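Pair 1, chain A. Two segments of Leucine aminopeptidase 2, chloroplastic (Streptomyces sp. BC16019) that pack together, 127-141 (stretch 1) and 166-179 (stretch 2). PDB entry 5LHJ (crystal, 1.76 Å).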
# COMPACT_ATOMS: atom_id res chain seq x y z
N ARG A 127 1.17 20.43 46.94
CA ARG A 127 -0.13 19.74 46.96
C ARG A 127 -1.26 20.66 46.51
O ARG A 127 -2.06 20.30 45.64
CB ARG A 127 -0.45 19.18 48.35
CG ARG A 127 0.51 18.08 48.79
CD ARG A 127 0.01 17.31 50.00
NE ARG A 127 -0.46 18.13 51.11
CZ ARG A 127 0.21 18.42 52.23
NH1 ARG A 127 1.47 18.05 52.42
NH2 ARG A 127 -0.38 19.15 53.16
N ALA A 128 -1.29 21.87 47.08
CA ALA A 128 -2.36 22.83 46.77
C ALA A 128 -2.35 23.25 45.29
O ALA A 128 -3.40 23.30 44.65
CB ALA A 128 -2.26 24.06 47.68
N ARG A 129 -1.17 23.53 44.76
CA ARG A 129 -1.00 23.93 43.36
C ARG A 129 -1.49 22.82 42.42
O ARG A 129 -2.24 23.08 41.46
CB ARG A 129 0.46 24.29 43.08
CG ARG A 129 0.71 24.96 41.72
CD ARG A 129 2.19 25.29 41.50
NE ARG A 129 2.70 26.12 42.58
CZ ARG A 129 3.52 25.74 43.57
NH1 ARG A 129 4.04 24.50 43.65
NH2 ARG A 129 3.86 26.62 44.51
N ALA A 130 -1.09 21.58 42.72
CA ALA A 130 -1.45 20.43 41.89
C ALA A 130 -2.95 20.11 41.93
O ALA A 130 -3.54 19.80 40.90
CB ALA A 130 -0.64 19.20 42.30
N VAL A 131 -3.56 20.18 43.11
CA VAL A 131 -4.99 19.94 43.25
C VAL A 131 -5.79 21.00 42.48
O VAL A 131 -6.74 20.66 41.78
CB VAL A 131 -5.42 19.88 44.73
CG1 VAL A 131 -6.93 19.85 44.88
CG2 VAL A 131 -4.81 18.63 45.39
N ALA A 132 -5.40 22.27 42.61
CA ALA A 132 -6.08 23.34 41.86
C ALA A 132 -5.97 23.11 40.35
O ALA A 132 -6.97 23.25 39.62
CB ALA A 132 -5.50 24.70 42.23
N GLU A 133 -4.78 22.74 39.89
CA GLU A 133 -4.57 22.45 38.47
C GLU A 133 -5.43 21.30 37.99
O GLU A 133 -6.10 21.39 36.96
CB GLU A 133 -3.11 22.11 38.17
CG GLU A 133 -2.19 23.30 38.15
CD GLU A 133 -0.75 22.96 37.78
OE1 GLU A 133 -0.49 21.85 37.24
OE2 GLU A 133 0.12 23.84 38.00
N GLY A 134 -5.40 20.20 38.75
CA GLY A 134 -6.11 18.98 38.35
C GLY A 134 -7.62 19.18 38.28
O GLY A 134 -8.29 18.60 37.43
N ALA A 135 -8.14 20.02 39.18
CA ALA A 135 -9.57 20.33 39.22
C ALA A 135 -10.01 21.05 37.95
O ALA A 135 -10.99 20.65 37.32
CB ALA A 135 -9.89 21.18 40.43
N VAL A 136 -9.28 22.10 37.56
CA VAL A 136 -9.60 22.85 36.35
C VAL A 136 -9.39 21.98 35.11
O VAL A 136 -10.26 21.92 34.22
CB VAL A 136 -8.76 24.14 36.24
CG1 VAL A 136 -8.99 24.85 34.91
CG2 VAL A 136 -9.09 25.06 37.40
N LEU A 137 -8.25 21.30 35.05
CA LEU A 137 -7.94 20.45 33.89
C LEU A 137 -8.94 19.30 33.73
O LEU A 137 -9.30 18.94 32.59
CB LEU A 137 -6.51 19.92 34.00
CG LEU A 137 -5.41 20.97 33.96
CD1 LEU A 137 -4.07 20.31 34.22
CD2 LEU A 137 -5.41 21.74 32.65
N GLY A 138 -9.38 18.72 34.85
CA GLY A 138 -10.35 17.62 34.83
C GLY A 138 -11.79 18.01 34.51
O GLY A 138 -12.56 17.18 34.00
N LEU A 139 -12.14 19.27 34.79
CA LEU A 139 -13.46 19.81 34.46
C LEU A 139 -13.62 20.28 33.02
O LEU A 139 -14.74 20.51 32.56
CB LEU A 139 -13.81 20.98 35.36
CG LEU A 139 -14.33 20.61 36.74
CD1 LEU A 139 -14.46 21.88 37.57
CD2 LEU A 139 -15.66 19.86 36.64
N TYR A 140 -12.50 20.42 32.32
CA TYR A 140 -12.50 20.92 30.96
C TYR A 140 -13.47 20.17 30.04
O TYR A 140 -13.50 18.95 30.03
CB TYR A 140 -11.08 20.85 30.38
CG TYR A 140 -11.01 21.35 28.96
CD1 TYR A 140 -10.97 22.71 28.70
CD2 TYR A 140 -11.04 20.47 27.88
CE1 TYR A 140 -10.94 23.19 27.41
CE2 TYR A 140 -11.00 20.93 26.58
CZ TYR A 140 -10.96 22.31 26.35
OH TYR A 140 -10.92 22.80 25.07
N ARG A 141 -14.26 20.93 29.29
CA ARG A 141 -15.11 20.38 28.23
C ARG A 141 -15.08 21.34 27.06
O ARG A 141 -14.91 22.55 27.24
CB ARG A 141 -16.56 20.15 28.71
CG ARG A 141 -17.16 21.34 29.44
CD ARG A 141 -18.66 21.23 29.75
NE ARG A 141 -19.11 19.91 30.21
CZ ARG A 141 -20.29 19.66 30.81
NH1 ARG A 141 -21.18 20.64 31.05
NH2 ARG A 141 -20.60 18.42 31.18
N ALA A 166 -0.50 29.35 46.26
CA ALA A 166 -0.32 28.14 45.44
C ALA A 166 -1.58 27.77 44.66
O ALA A 166 -1.49 27.37 43.50
CB ALA A 166 0.12 26.97 46.31
N VAL A 167 -2.75 27.91 45.29
CA VAL A 167 -4.03 27.66 44.60
C VAL A 167 -4.19 28.61 43.42
O VAL A 167 -4.51 28.18 42.30
CB VAL A 167 -5.24 27.75 45.55
CG1 VAL A 167 -6.56 27.71 44.78
CG2 VAL A 167 -5.20 26.63 46.59
N ALA A 168 -3.93 29.90 43.65
CA ALA A 168 -4.02 30.90 42.60
C ALA A 168 -3.08 30.62 41.44
O ALA A 168 -3.49 30.75 40.28
CB ALA A 168 -3.76 32.31 43.16
N GLU A 169 -1.85 30.22 41.75
CA GLU A 169 -0.84 29.86 40.74
C GLU A 169 -1.32 28.67 39.89
O GLU A 169 -1.22 28.68 38.66
CB GLU A 169 0.51 29.48 41.38
CG GLU A 169 1.36 30.63 41.92
CD GLU A 169 2.58 30.16 42.72
OE1 GLU A 169 2.94 28.95 42.69
OE2 GLU A 169 3.18 31.02 43.41
N GLY A 170 -1.85 27.65 40.56
CA GLY A 170 -2.35 26.45 39.88
C GLY A 170 -3.55 26.72 38.99
O GLY A 170 -3.61 26.25 37.86
N LEU A 171 -4.52 27.47 39.50
CA LEU A 171 -5.68 27.86 38.69
C LEU A 171 -5.26 28.61 37.44
O LEU A 171 -5.74 28.32 36.34
CB LEU A 171 -6.70 28.69 39.50
CG LEU A 171 -7.40 28.03 40.70
CD1 LEU A 171 -8.25 29.06 41.44
CD2 LEU A 171 -8.25 26.82 40.35
N ALA A 172 -4.31 29.52 37.58
CA ALA A 172 -3.87 30.32 36.45
C ALA A 172 -3.14 29.48 35.39
O ALA A 172 -3.36 29.66 34.19
CB ALA A 172 -3.01 31.48 36.92
N ALA A 173 -2.28 28.57 35.83
CA ALA A 173 -1.57 27.68 34.91
C ALA A 173 -2.55 26.77 34.16
O ALA A 173 -2.42 26.56 32.95
CB ALA A 173 -0.52 26.84 35.65
N ALA A 174 -3.55 26.26 34.89
CA ALA A 174 -4.56 25.39 34.29
C ALA A 174 -5.49 26.13 33.35
O ALA A 174 -5.85 25.60 32.29
CB ALA A 174 -5.35 24.67 35.35
N GLU A 175 -5.87 27.35 33.72
CA GLU A 175 -6.69 28.17 32.82
C GLU A 175 -5.96 28.49 31.51
O GLU A 175 -6.55 28.44 30.45
CB GLU A 175 -7.17 29.44 33.54
CG GLU A 175 -8.28 29.13 34.54
CD GLU A 175 -8.60 30.29 35.47
OE1 GLU A 175 -8.28 31.44 35.12
OE2 GLU A 175 -9.20 30.04 36.55
N ALA A 176 -4.65 28.75 31.60
CA ALA A 176 -3.83 28.96 30.39
C ALA A 176 -3.78 27.68 29.54
O ALA A 176 -3.92 27.72 28.33
CB ALA A 176 -2.43 29.40 30.77
N THR A 177 -3.61 26.54 30.20
CA THR A 177 -3.63 25.25 29.50
C THR A 177 -4.95 25.06 28.75
O THR A 177 -4.97 24.65 27.59
CB THR A 177 -3.37 24.08 30.46
OG1 THR A 177 -2.12 24.26 31.12
CG2 THR A 177 -3.33 22.74 29.74
N CYS A 178 -6.07 25.38 29.40
CA CYS A 178 -7.38 25.21 28.78
C CYS A 178 -7.64 26.18 27.61
O CYS A 178 -8.37 25.85 26.68
CB CYS A 178 -8.49 25.29 29.85
SG CYS A 178 -8.49 23.87 31.01
N LEU A 179 -7.03 27.37 27.67
CA LEU A 179 -7.04 28.29 26.53
C LEU A 179 -6.38 27.62 25.31
O LEU A 179 -6.92 27.62 24.20
CB LEU A 179 -6.32 29.60 26.86
CG LEU A 179 -6.00 30.56 25.71
CD1 LEU A 179 -7.28 30.97 24.99
CD2 LEU A 179 -5.25 31.76 26.25
O HOH W 1 1.04 26.37 38.50

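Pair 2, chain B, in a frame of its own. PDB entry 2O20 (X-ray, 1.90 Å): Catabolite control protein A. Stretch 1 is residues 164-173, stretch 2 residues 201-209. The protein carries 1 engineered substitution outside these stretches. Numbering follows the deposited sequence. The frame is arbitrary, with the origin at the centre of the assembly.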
# COMPACT_ATOMS: atom_id res chain seq x y z
N TYR B 164 3.69 -6.84 -22.12
CA TYR B 164 2.26 -6.50 -21.94
C TYR B 164 1.33 -7.09 -23.02
O TYR B 164 0.15 -7.42 -22.76
CB TYR B 164 2.08 -4.98 -21.90
CG TYR B 164 2.89 -4.29 -20.81
CD1 TYR B 164 2.54 -4.43 -19.47
CD2 TYR B 164 3.98 -3.50 -21.12
CE1 TYR B 164 3.26 -3.81 -18.48
CE2 TYR B 164 4.72 -2.87 -20.11
CZ TYR B 164 4.34 -3.03 -18.80
OH TYR B 164 5.06 -2.41 -17.78
N HIS B 165 1.86 -7.22 -24.22
CA HIS B 165 1.14 -7.84 -25.34
C HIS B 165 0.77 -9.29 -24.99
O HIS B 165 -0.40 -9.69 -25.01
CB HIS B 165 2.01 -7.78 -26.58
CG HIS B 165 1.46 -8.52 -27.75
ND1 HIS B 165 1.59 -9.89 -27.90
CD2 HIS B 165 0.79 -8.09 -28.84
CE1 HIS B 165 1.01 -10.26 -29.03
NE2 HIS B 165 0.53 -9.19 -29.62
N LEU B 166 1.76 -10.06 -24.62
CA LEU B 166 1.55 -11.47 -24.28
C LEU B 166 0.62 -11.63 -23.06
O LEU B 166 -0.28 -12.48 -23.08
CB LEU B 166 2.92 -12.17 -24.07
CG LEU B 166 2.91 -13.65 -23.66
CD1 LEU B 166 2.30 -14.49 -24.77
CD2 LEU B 166 4.33 -14.09 -23.34
N ALA B 167 0.83 -10.84 -22.01
CA ALA B 167 -0.06 -10.87 -20.84
C ALA B 167 -1.52 -10.56 -21.19
O ALA B 167 -2.43 -11.22 -20.72
CB ALA B 167 0.46 -9.92 -19.74
N ALA B 168 -1.73 -9.54 -22.03
CA ALA B 168 -3.08 -9.15 -22.47
C ALA B 168 -3.70 -10.24 -23.39
O ALA B 168 -4.90 -10.53 -23.28
CB ALA B 168 -3.05 -7.79 -23.17
N TYR B 169 -2.90 -10.86 -24.25
CA TYR B 169 -3.34 -12.00 -25.07
C TYR B 169 -3.76 -13.20 -24.21
O TYR B 169 -4.86 -13.70 -24.38
CB TYR B 169 -2.23 -12.42 -26.07
CG TYR B 169 -2.56 -13.68 -26.86
CD1 TYR B 169 -3.38 -13.62 -28.00
CD2 TYR B 169 -2.05 -14.92 -26.48
CE1 TYR B 169 -3.68 -14.77 -28.73
CE2 TYR B 169 -2.31 -16.07 -27.20
CZ TYR B 169 -3.15 -16.00 -28.32
OH TYR B 169 -3.42 -17.15 -29.03
N GLN B 170 -2.90 -13.63 -23.27
CA GLN B 170 -3.19 -14.79 -22.40
C GLN B 170 -4.42 -14.52 -21.49
O GLN B 170 -5.24 -15.40 -21.28
CB GLN B 170 -1.99 -15.13 -21.52
CG GLN B 170 -0.81 -15.74 -22.26
CD GLN B 170 0.47 -15.69 -21.45
OE1 GLN B 170 0.53 -15.03 -20.41
NE2 GLN B 170 1.51 -16.37 -21.94
N SER B 171 -4.54 -13.29 -20.97
CA SER B 171 -5.68 -12.91 -20.14
C SER B 171 -7.01 -12.99 -20.91
O SER B 171 -8.03 -13.55 -20.43
CB SER B 171 -5.48 -11.47 -19.58
OG SER B 171 -4.37 -11.43 -18.73
N THR B 172 -7.02 -12.39 -22.10
CA THR B 172 -8.22 -12.38 -22.95
C THR B 172 -8.60 -13.82 -23.35
O THR B 172 -9.75 -14.20 -23.24
CB THR B 172 -8.02 -11.48 -24.18
OG1 THR B 172 -7.60 -10.17 -23.74
CG2 THR B 172 -9.29 -11.40 -25.05
N LYS B 173 -7.61 -14.63 -23.77
CA LYS B 173 -7.85 -16.02 -24.14
C LYS B 173 -8.42 -16.87 -23.00
O LYS B 173 -9.26 -17.72 -23.21
CB LYS B 173 -6.54 -16.66 -24.66
CG LYS B 173 -6.71 -17.95 -25.40
CD LYS B 173 -5.34 -18.44 -25.96
CE LYS B 173 -5.51 -19.61 -26.88
NZ LYS B 173 -4.20 -19.92 -27.53
N GLY B 201 -2.55 -7.32 -28.09
CA GLY B 201 -2.70 -8.67 -27.55
C GLY B 201 -4.16 -9.06 -27.37
O GLY B 201 -4.58 -10.17 -27.72
N TYR B 202 -4.95 -8.13 -26.83
CA TYR B 202 -6.41 -8.29 -26.68
C TYR B 202 -7.12 -8.59 -28.01
O TYR B 202 -7.93 -9.53 -28.11
CB TYR B 202 -6.95 -7.00 -26.02
CG TYR B 202 -8.46 -6.78 -25.96
CD1 TYR B 202 -9.28 -7.55 -25.13
CD2 TYR B 202 -9.04 -5.75 -26.68
CE1 TYR B 202 -10.67 -7.31 -25.05
CE2 TYR B 202 -10.41 -5.47 -26.58
CZ TYR B 202 -11.22 -6.27 -25.78
OH TYR B 202 -12.55 -5.99 -25.74
N GLN B 203 -6.83 -7.78 -29.01
CA GLN B 203 -7.39 -7.94 -30.35
C GLN B 203 -7.00 -9.23 -31.05
O GLN B 203 -7.84 -9.84 -31.75
CB GLN B 203 -7.01 -6.74 -31.22
CG GLN B 203 -7.77 -5.46 -30.86
CD GLN B 203 -7.10 -4.23 -31.47
OE1 GLN B 203 -5.94 -4.30 -31.91
NE2 GLN B 203 -7.81 -3.13 -31.51
N GLU B 204 -5.75 -9.63 -30.89
CA GLU B 204 -5.23 -10.91 -31.37
C GLU B 204 -6.03 -12.09 -30.81
O GLU B 204 -6.42 -12.99 -31.54
CB GLU B 204 -3.77 -11.00 -30.93
CG GLU B 204 -2.98 -12.20 -31.41
CD GLU B 204 -1.51 -12.09 -31.02
OE1 GLU B 204 -0.80 -11.24 -31.62
OE2 GLU B 204 -1.06 -12.84 -30.11
N ALA B 205 -6.30 -12.08 -29.50
CA ALA B 205 -7.12 -13.13 -28.88
C ALA B 205 -8.55 -13.17 -29.45
O ALA B 205 -9.05 -14.24 -29.78
CB ALA B 205 -7.13 -12.98 -27.35
N LEU B 206 -9.20 -12.01 -29.58
CA LEU B 206 -10.58 -11.94 -30.11
C LEU B 206 -10.65 -12.49 -31.55
O LEU B 206 -11.51 -13.30 -31.87
CB LEU B 206 -11.11 -10.50 -30.10
CG LEU B 206 -11.26 -9.83 -28.72
CD1 LEU B 206 -11.92 -8.47 -28.85
CD2 LEU B 206 -12.05 -10.69 -27.74
N LEU B 207 -9.76 -12.00 -32.40
CA LEU B 207 -9.60 -12.46 -33.79
C LEU B 207 -9.50 -13.98 -33.98
O LEU B 207 -10.11 -14.56 -34.89
CB LEU B 207 -8.35 -11.85 -34.35
CG LEU B 207 -8.52 -10.61 -35.21
CD1 LEU B 207 -7.22 -9.80 -35.27
CD2 LEU B 207 -8.86 -11.10 -36.58
N GLU B 208 -8.69 -14.62 -33.14
CA GLU B 208 -8.49 -16.06 -33.24
C GLU B 208 -9.72 -16.85 -32.82
O GLU B 208 -9.90 -17.98 -33.28
CB GLU B 208 -7.29 -16.49 -32.43
CG GLU B 208 -5.94 -16.04 -32.98
CD GLU B 208 -4.81 -16.35 -32.01
OE1 GLU B 208 -5.12 -16.95 -30.96
OE2 GLU B 208 -3.64 -15.99 -32.27
N ALA B 209 -10.58 -16.24 -32.00
CA ALA B 209 -11.85 -16.83 -31.59
C ALA B 209 -13.05 -16.37 -32.44
O ALA B 209 -14.18 -16.65 -32.08
CB ALA B 209 -12.12 -16.50 -30.09

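In both pairs two helices pack at a close approach with their N-to-C directions roughly aligned. The axes come within 7.3 Å in each case, crossing at -34° in pair 1 and -37° in pair 2, and N, CA and C of 14 central residues superpose with an RMSD of 0.4 Å.

The closeness is centred on a matched glycine, G170(A) and G201(B). In pair 1 the CA of G170(A) lies 3.7 Å from the O of R129(A); in pair 2 the CA of G201(B) lies 3.6 Å from the O of H165(B), with a CA-H...O angle of 155°. An ideal CB would point toward the partner helix and clash with those same carbonyls, at 2.4 Å from R129(A) O and 2.2 Å from H165(B) O. The carbonyl therefore occupies the space a side chain would need.

The residues supplying these carbonyls, R129(A) and H165(B), also match. The guanidinium of R129(A) forms a salt bridge with E169(A), NE to OE1 at 2.8 Å. H165(B) lays its ring face over the glycine, with G201(B) CA 4.0 Å from the ring centroid and 20° off its normal, while NE2 makes a weak hydrogen bond to E204(B) OE1 at 3.2 Å.

One turn on, A132(A) and A168(B) both point toward the partner. A132(A) CB meets L171(A) CD2 at 3.9 Å; A168(B) CB lies 4.1 Å from the backbone N of Y202(B), the residue matching L171(A).

E133(A) and Y169(B) differ more, their side-chain centres lying 2.7 Å apart. E133(A) CG approaches G170(A) O at 3.3 Å, and a water donates to E133(A) OE2 at 2.7 Å and, weakly, to E169(A) O at 3.2 Å. Y169(B) is a knob among G201(B), E204(B), A205(B) and E208(B); its OH donates to E208(B) OE1 at 2.6 Å. At the matched A173(A) and E204(B), A173(A) CB lies 3.9 Å from E133(A) OE2, while E204(B) OE2 lies over the ring face, 3.2 Å from Y169(B) CD1. T177(A), matching E208(B), touches L137(A), CG2 to CD2 at 3.7 Å.

At V136(A) and T172(B), small branched side chains meet the matched alanines A174(A) and A205(B): V136(A) CB to A174(A) CB is 3.6 Å, and T172(B) CG2 to A205(B) CB is 3.5 Å. V136(A) is itself a knob, and its CG2 reaches L171(A) CD2 at 3.5 Å. T172(B) turns its OG1 back to A168(B) O, a hydrogen bond of 2.8 Å within its own helix; T172(B) OG1 also sits 3.4 Å from Y202(B) CD1, at the ring edge.

The small residues thus coincide closely, whereas larger neighbours differ: a leucine methyl meets V136(A) where a tyrosine ring edge meets T172(B), and glutamate E133(A) stands where the Y169(B) ring packs.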